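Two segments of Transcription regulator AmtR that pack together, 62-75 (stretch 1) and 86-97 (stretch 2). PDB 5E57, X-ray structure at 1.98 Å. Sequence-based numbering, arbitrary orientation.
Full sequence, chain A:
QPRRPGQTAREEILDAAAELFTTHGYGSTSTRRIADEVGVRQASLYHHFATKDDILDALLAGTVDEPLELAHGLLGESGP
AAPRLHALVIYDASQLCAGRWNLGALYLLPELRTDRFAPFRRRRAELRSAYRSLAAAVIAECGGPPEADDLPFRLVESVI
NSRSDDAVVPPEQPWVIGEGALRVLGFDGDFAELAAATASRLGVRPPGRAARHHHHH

Stretch 1 62-75: GTVDEPLELAHGLL
Stretch 2 (86-97) HALVIYDASQLC

Two helices of AmtR pack almost exactly antiparallel, with 175° between their N-to-C directions and a closest axis approach of 9.7 Å. Stretch 1 opens with Gly62 and Thr63 and is helical from Asp65, with Val64 at the N-cap position. Stretch 2 is helical throughout and belongs to a longer helix. Regular i to i+4 backbone hydrogen bonds run through both. The register pairs Ala71 with Leu88 (CA to CA 6.4 Å), Pro67 with Asp92 (CA to CA 5.6 Å) and Thr63 with Leu96 (CA to CA 7.0 Å). The contact buries 517 Å² and is mainly apolar. No clear hydrogen bond crosses it.

Along stretch 2, His86 points away from stretch 1. Ala87 points toward it, and its O lies 4.2 Å from Leu70 CD2.

Leu88 is the knob of the interface. Its CB points sideways, but chi1 t and chi2 p bring the end of the side chain nearer. It sits in a hole formed by Pro67, Leu70, Ala71 and Leu74. Leu88 CD2 is 3.9 Å from Ala71 CB, Leu88 CD1 is 4.2 Å from Leu70 CD2, and Leu88 CB is 3.7 Å from Leu74 CD1. Leu88 CD1 also lies 3.7 Å from Pro67 O. The small Ala71 lines this pocket without filling it. Leu74 is m, t; Leu70 is t, p.

Val89 points away, and the end of Ile90 leads away.

Tyr91 points toward stretch 1 with chi1 t and chi2 83°. Leu70 CD2 approaches Tyr91 CB to 3.4 Å. Pro67 N meets the ring edge, 3.9 Å from Tyr91 CE2; Pro67 CD is 4.3 Å from the same atom. Tyr91 OH lies 3.4 Å from Glu66 CB, and Glu66 is exposed. Leu70 CD2 and Glu66 O lie obliquely to the ring.

Asp92 has chi1 t. Its OD1 is 3.2 Å from Pro67 CG, and its OD2 is hydrogen-bonded elsewhere in the structure. Pro67, with a C-gamma exo pucker, is buried here, where the CA to CA distance to Asp92 is the shortest of the three register pairs. Its ring is compact, and its N carries no hydrogen that would need an acceptor.

Ala93 and Ser94 are out of reach; Ser94 OG donates to Ile90 O within its own helix at 2.6 Å.

Gln95 points toward stretch 1, with chi1 m, and its side chain meets that of Glu66 (m, t) at the exposed margin.

Leu96 is m, t. Its end turns nearer, placing CD2 4.5 Å from Thr63 CB and closing the apolar contact loosely. Thr63 has chi1 p. Cys97, chi1 m, is out of reach.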

# COMPACT_ATOMS: atom_id res chain seq x y z
N GLY A 62 -9.28 0.49 16.00
CA GLY A 62 -8.82 -0.86 16.37
C GLY A 62 -7.69 -1.34 15.47
O GLY A 62 -7.07 -2.30 15.77
N THR A 63 -7.41 -0.69 14.34
CA THR A 63 -6.28 -1.11 13.51
C THR A 63 -4.98 -0.40 13.91
O THR A 63 -3.92 -0.76 13.43
CB THR A 63 -6.50 -0.84 12.00
OG1 THR A 63 -6.52 0.58 11.70
CG2 THR A 63 -7.81 -1.51 11.55
N VAL A 64 -5.04 0.62 14.77
CA VAL A 64 -3.81 1.31 15.12
C VAL A 64 -3.53 1.43 16.60
O VAL A 64 -2.38 1.70 16.94
CB VAL A 64 -3.69 2.76 14.52
CG1 VAL A 64 -3.87 2.75 13.04
CG2 VAL A 64 -4.68 3.69 15.15
N ASP A 65 -4.51 1.31 17.46
CA ASP A 65 -4.33 1.58 18.91
C ASP A 65 -3.31 0.66 19.54
O ASP A 65 -2.49 1.09 20.24
CB ASP A 65 -5.65 1.42 19.71
CG ASP A 65 -6.62 2.56 19.48
OD1 ASP A 65 -6.22 3.62 18.98
OD2 ASP A 65 -7.79 2.38 19.77
N GLU A 66 -3.41 -0.63 19.33
CA GLU A 66 -2.45 -1.53 19.94
C GLU A 66 -1.06 -1.46 19.34
O GLU A 66 -0.12 -1.48 20.06
CB GLU A 66 -3.00 -2.95 19.94
CG GLU A 66 -4.19 -3.07 20.87
CD GLU A 66 -4.80 -4.47 20.87
OE1 GLU A 66 -4.60 -5.27 19.92
OE2 GLU A 66 -5.50 -4.75 21.80
N PRO A 67 -0.93 -1.35 18.01
CA PRO A 67 0.42 -1.12 17.50
C PRO A 67 1.04 0.18 18.05
O PRO A 67 2.26 0.25 18.28
CB PRO A 67 0.21 -1.03 15.99
CG PRO A 67 -0.97 -1.87 15.72
CD PRO A 67 -1.85 -1.74 16.93
N LEU A 68 0.22 1.18 18.28
CA LEU A 68 0.73 2.43 18.78
C LEU A 68 1.12 2.32 20.25
O LEU A 68 2.09 2.95 20.66
CB LEU A 68 -0.25 3.54 18.51
CG LEU A 68 0.19 4.98 18.66
CD1 LEU A 68 1.51 5.28 17.96
CD2 LEU A 68 -0.92 5.86 18.08
N GLU A 69 0.40 1.52 21.04
CA GLU A 69 0.81 1.27 22.41
C GLU A 69 2.19 0.65 22.42
O GLU A 69 3.09 1.14 23.13
CB GLU A 69 -0.17 0.36 23.12
CG GLU A 69 -1.53 1.03 23.30
CD GLU A 69 -2.61 -0.00 23.63
OE1 GLU A 69 -2.37 -1.23 23.52
OE2 GLU A 69 -3.72 0.36 23.99
N LEU A 70 2.38 -0.37 21.57
CA LEU A 70 3.68 -1.03 21.41
C LEU A 70 4.82 -0.09 20.96
O LEU A 70 5.90 -0.02 21.58
CB LEU A 70 3.59 -2.21 20.45
CG LEU A 70 4.89 -2.94 20.23
CD1 LEU A 70 5.51 -3.43 21.56
CD2 LEU A 70 4.73 -4.15 19.29
N ALA A 71 4.54 0.68 19.94
CA ALA A 71 5.52 1.59 19.39
C ALA A 71 5.93 2.59 20.43
O ALA A 71 7.12 2.93 20.52
CB ALA A 71 4.95 2.35 18.23
N HIS A 72 4.95 3.12 21.16
CA HIS A 72 5.28 4.11 22.20
C HIS A 72 6.18 3.56 23.26
O HIS A 72 7.13 4.20 23.63
CB HIS A 72 4.00 4.73 22.80
CG HIS A 72 3.46 5.88 21.99
ND1 HIS A 72 2.12 6.17 21.91
CD2 HIS A 72 4.08 6.79 21.19
CE1 HIS A 72 1.94 7.25 21.15
NE2 HIS A 72 3.11 7.61 20.67
N GLY A 73 5.89 2.36 23.76
CA GLY A 73 6.76 1.69 24.72
C GLY A 73 8.17 1.42 24.23
O GLY A 73 9.14 1.55 24.97
N LEU A 74 8.31 1.03 22.97
CA LEU A 74 9.58 0.71 22.36
C LEU A 74 10.44 1.96 22.26
O LEU A 74 11.65 1.92 22.44
CB LEU A 74 9.38 0.05 20.95
CG LEU A 74 8.74 -1.34 20.90
CD1 LEU A 74 8.37 -1.85 19.53
CD2 LEU A 74 9.64 -2.38 21.45
N LEU A 75 9.82 3.10 21.96
CA LEU A 75 10.58 4.37 21.88
C LEU A 75 11.21 4.73 23.23
O LEU A 75 12.23 5.42 23.26
CB LEU A 75 9.70 5.51 21.39
CG LEU A 75 9.37 5.44 19.89
CD1 LEU A 75 8.33 6.51 19.56
CD2 LEU A 75 10.62 5.57 19.04
N HIS A 86 12.12 -4.27 14.44
CA HIS A 86 11.70 -5.61 14.09
C HIS A 86 10.49 -6.09 14.83
O HIS A 86 9.57 -6.61 14.20
CB HIS A 86 12.82 -6.63 14.18
CG HIS A 86 12.52 -7.88 13.40
ND1 HIS A 86 12.02 -9.02 14.00
CD2 HIS A 86 12.59 -8.14 12.09
CE1 HIS A 86 11.81 -9.94 13.07
NE2 HIS A 86 12.18 -9.44 11.91
N ALA A 87 10.45 -5.92 16.15
CA ALA A 87 9.40 -6.44 16.94
C ALA A 87 8.11 -5.66 16.58
O ALA A 87 7.04 -6.25 16.51
CB ALA A 87 9.68 -6.28 18.42
N LEU A 88 8.21 -4.34 16.39
CA LEU A 88 7.02 -3.59 16.03
C LEU A 88 6.45 -4.10 14.68
O LEU A 88 5.25 -4.25 14.55
CB LEU A 88 7.34 -2.10 15.94
CG LEU A 88 6.24 -1.15 15.46
CD1 LEU A 88 4.99 -1.25 16.30
CD2 LEU A 88 6.79 0.28 15.46
N VAL A 89 7.32 -4.32 13.71
CA VAL A 89 6.89 -4.72 12.35
C VAL A 89 6.17 -6.07 12.46
O VAL A 89 5.06 -6.26 11.92
CB VAL A 89 8.12 -4.84 11.44
CG1 VAL A 89 7.79 -5.46 10.13
CG2 VAL A 89 8.70 -3.47 11.14
N ILE A 90 6.72 -7.02 13.21
CA ILE A 90 6.05 -8.33 13.26
C ILE A 90 4.69 -8.14 13.89
O ILE A 90 3.70 -8.58 13.36
CB ILE A 90 6.84 -9.35 14.05
CG1 ILE A 90 8.18 -9.58 13.38
CG2 ILE A 90 6.05 -10.65 14.26
CD1 ILE A 90 8.19 -9.89 11.91
N TYR A 91 4.63 -7.42 14.99
CA TYR A 91 3.41 -7.29 15.72
C TYR A 91 2.40 -6.63 14.90
O TYR A 91 1.23 -7.05 14.84
CB TYR A 91 3.63 -6.49 17.01
CG TYR A 91 2.39 -6.28 17.84
CD1 TYR A 91 1.95 -7.27 18.74
CD2 TYR A 91 1.65 -5.13 17.74
CE1 TYR A 91 0.82 -7.10 19.52
CE2 TYR A 91 0.52 -4.91 18.57
CZ TYR A 91 0.10 -5.90 19.46
OH TYR A 91 -1.02 -5.75 20.28
N ASP A 92 2.81 -5.56 14.25
CA ASP A 92 1.81 -4.75 13.52
C ASP A 92 1.37 -5.49 12.25
O ASP A 92 0.17 -5.60 11.97
CB ASP A 92 2.45 -3.39 13.17
CG ASP A 92 1.45 -2.32 12.83
OD1 ASP A 92 0.22 -2.60 12.79
OD2 ASP A 92 1.95 -1.19 12.54
N ALA A 93 2.33 -5.96 11.44
CA ALA A 93 1.98 -6.69 10.21
C ALA A 93 1.09 -7.90 10.58
O ALA A 93 0.05 -8.19 9.88
CB ALA A 93 3.25 -7.13 9.53
N SER A 94 1.44 -8.60 11.64
CA SER A 94 0.54 -9.69 12.11
C SER A 94 -0.87 -9.26 12.39
O SER A 94 -1.86 -9.91 11.93
CB SER A 94 1.08 -10.36 13.33
OG SER A 94 2.42 -10.80 13.12
N GLN A 95 -1.04 -8.17 13.14
CA GLN A 95 -2.41 -7.68 13.42
C GLN A 95 -3.22 -7.27 12.15
O GLN A 95 -4.43 -7.56 12.04
CB GLN A 95 -2.36 -6.50 14.38
CG GLN A 95 -2.21 -6.97 15.83
CD GLN A 95 -2.90 -6.05 16.83
OE1 GLN A 95 -3.08 -6.39 18.02
NE2 GLN A 95 -3.30 -4.86 16.35
N LEU A 96 -2.56 -6.61 11.21
CA LEU A 96 -3.18 -6.30 9.92
C LEU A 96 -3.50 -7.56 9.12
O LEU A 96 -4.46 -7.57 8.35
CB LEU A 96 -2.33 -5.37 9.07
CG LEU A 96 -2.08 -3.95 9.60
CD1 LEU A 96 -1.18 -3.14 8.69
CD2 LEU A 96 -3.38 -3.21 9.83
N CYS A 97 -2.71 -8.61 9.27
CA CYS A 97 -3.03 -9.89 8.60
C CYS A 97 -4.11 -10.64 9.33
O CYS A 97 -4.75 -11.48 8.72
CB CYS A 97 -1.82 -10.81 8.51
SG CYS A 97 -0.62 -10.18 7.38